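Local coordinates for protein putative isomerase (Streptomyces coelicolor A3, PDB 2OQH) that probably dehydrates D-glucarate to 5-dehydro-4-deoxy-D-glucarate and belongs to the mandelate racemase/muconate lactonizing enzyme group of the enolase superfamily, at residues Q82-V85 and P86-G90. Sequence-based numbering, arbitrary orientation.
Sequences QHMV and PFFYG
At the start of helix 85-112, M84 and V85 meet F87, F88 and Y89, and backbone bonds set the first turn. Y89 N gives V85 O a nearly straight bond of 2.9 Å (N-H...O 166°), whereas F88 N makes only weak bonds, to M84 O and to V85 O. In the N-terminal capping domain of this enolase-type fold, a type I beta turn from Q82 to V85 leads in from helix 75-81, closed by V85 N to Q82 O at 3.0 Å. P86 sits in the first turn, where its lack of an N-H costs no helical bond; its CD is tight against V85 CB at 3.3 Å. On the outer side, bends at chi2 (-59°) and chi3 (-79°) curl the M84 selenomethionine chain alongside F87, a Met-aromatic contact with SE 5.0 Å from the ring centroid and oblique to it. The methyl CE lies 3.4 Å from F87 CD2, and that ring presents CD2 over the centre of one face of F88. V85 sets CG1 3.7 Å from Y89 CD2, while V85 O lies at the in-plane edge of the tyrosine ring. V85 and Y89 both pack on I59 of helix 54-63, and Y89 OH bonds weakly to R62 NH1.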
loop_
_atom_site.group_PDB
_atom_site.type_symbol
_atom_site.label_atom_id
_atom_site.label_comp_id
_atom_site.label_asym_id
_atom_site.label_seq_id
_atom_site.Cartn_x
_atom_site.Cartn_y
_atom_site.Cartn_z
ATOM N N GLN A 82 -17.744 1.493 -14.394
ATOM C CA GLN A 82 -17.725 2.246 -13.138
ATOM C C GLN A 82 -16.761 3.434 -13.145
ATOM O O GLN A 82 -16.376 3.924 -12.080
ATOM C CB GLN A 82 -17.334 1.320 -11.983
ATOM C CG GLN A 82 -18.078 -0.008 -11.931
ATOM C CD GLN A 82 -19.571 0.160 -11.760
ATOM O OE1 GLN A 82 -20.034 1.092 -11.103
ATOM N NE2 GLN A 82 -20.336 -0.752 -12.343
ATOM N N HIS A 83 -16.390 3.917 -14.327
ATOM C CA HIS A 83 -15.432 5.014 -14.409
ATOM C C HIS A 83 -15.820 6.319 -13.728
ATOM O O HIS A 83 -14.948 7.101 -13.359
ATOM C CB HIS A 83 -15.055 5.302 -15.868
ATOM C CG HIS A 83 -16.075 6.097 -16.622
ATOM N ND1 HIS A 83 -17.324 5.602 -16.945
ATOM C CD2 HIS A 83 -16.012 7.336 -17.166
ATOM C CE1 HIS A 83 -17.980 6.499 -17.657
ATOM N NE2 HIS A 83 -17.207 7.560 -17.808
HETATM N N MSE A 84 -17.109 6.579 -13.558
HETATM C CA MSE A 84 -17.478 7.825 -12.910
HETATM C C MSE A 84 -17.594 7.687 -11.397
HETATM O O MSE A 84 -17.706 8.687 -10.687
HETATM C CB MSE A 84 -18.768 8.385 -13.514
HETATM C CG MSE A 84 -18.588 8.959 -14.929
HETATM SE SE MSE A 84 -17.291 10.422 -15.043
HETATM C CE MSE A 84 -18.439 11.822 -14.360
ATOM N N VAL A 85 -17.538 6.454 -10.901
ATOM C CA VAL A 85 -17.626 6.225 -9.464
ATOM C C VAL A 85 -16.527 6.982 -8.704
ATOM O O VAL A 85 -16.807 7.645 -7.706
ATOM C CB VAL A 85 -17.545 4.712 -9.135
ATOM C CG1 VAL A 85 -17.429 4.496 -7.635
ATOM C CG2 VAL A 85 -18.787 4.010 -9.663
ATOM N N PRO A 86 -15.263 6.901 -9.170
ATOM C CA PRO A 86 -14.205 7.620 -8.458
ATOM C C PRO A 86 -14.387 9.131 -8.567
ATOM O O PRO A 86 -13.981 9.879 -7.683
ATOM C CB PRO A 86 -12.928 7.145 -9.154
ATOM C CG PRO A 86 -13.306 5.784 -9.674
ATOM C CD PRO A 86 -14.688 6.037 -10.214
ATOM N N PHE A 87 -15.003 9.576 -9.659
ATOM C CA PHE A 87 -15.223 11.001 -9.862
ATOM C C PHE A 87 -16.013 11.607 -8.711
ATOM O O PHE A 87 -15.742 12.726 -8.288
ATOM C CB PHE A 87 -15.974 11.253 -11.176
ATOM C CG PHE A 87 -16.214 12.718 -11.468
ATOM C CD1 PHE A 87 -15.147 13.574 -11.748
ATOM C CD2 PHE A 87 -17.503 13.242 -11.446
ATOM C CE1 PHE A 87 -15.366 14.945 -12.006
ATOM C CE2 PHE A 87 -17.734 14.604 -11.701
ATOM C CZ PHE A 87 -16.662 15.452 -11.982
ATOM N N PHE A 88 -16.986 10.858 -8.206
ATOM C CA PHE A 88 -17.824 11.329 -7.111
ATOM C C PHE A 88 -17.383 10.863 -5.725
ATOM O O PHE A 88 -17.415 11.634 -4.768
ATOM C CB PHE A 88 -19.272 10.876 -7.329
ATOM C CG PHE A 88 -19.912 11.451 -8.563
ATOM C CD1 PHE A 88 -20.323 12.784 -8.601
ATOM C CD2 PHE A 88 -20.111 10.656 -9.688
ATOM C CE1 PHE A 88 -20.919 13.317 -9.748
ATOM C CE2 PHE A 88 -20.703 11.175 -10.838
ATOM C CZ PHE A 88 -21.113 12.508 -10.868
ATOM N N TYR A 89 -16.983 9.600 -5.625
ATOM C CA TYR A 89 -16.582 9.007 -4.353
ATOM C C TYR A 89 -15.104 9.118 -3.993
ATOM O O TYR A 89 -14.699 8.673 -2.920
ATOM C CB TYR A 89 -16.975 7.531 -4.339
ATOM C CG TYR A 89 -18.464 7.278 -4.324
ATOM C CD1 TYR A 89 -19.193 7.360 -3.140
ATOM C CD2 TYR A 89 -19.145 6.933 -5.492
ATOM C CE1 TYR A 89 -20.573 7.097 -3.116
ATOM C CE2 TYR A 89 -20.524 6.670 -5.481
ATOM C CZ TYR A 89 -21.229 6.751 -4.287
ATOM O OH TYR A 89 -22.581 6.475 -4.258
ATOM N N GLY A 90 -14.300 9.686 -4.887
ATOM C CA GLY A 90 -12.884 9.828 -4.614
ATOM C C GLY A 90 -12.189 8.541 -4.220
ATOM O O GLY A 90 -12.482 7.469 -4.738
#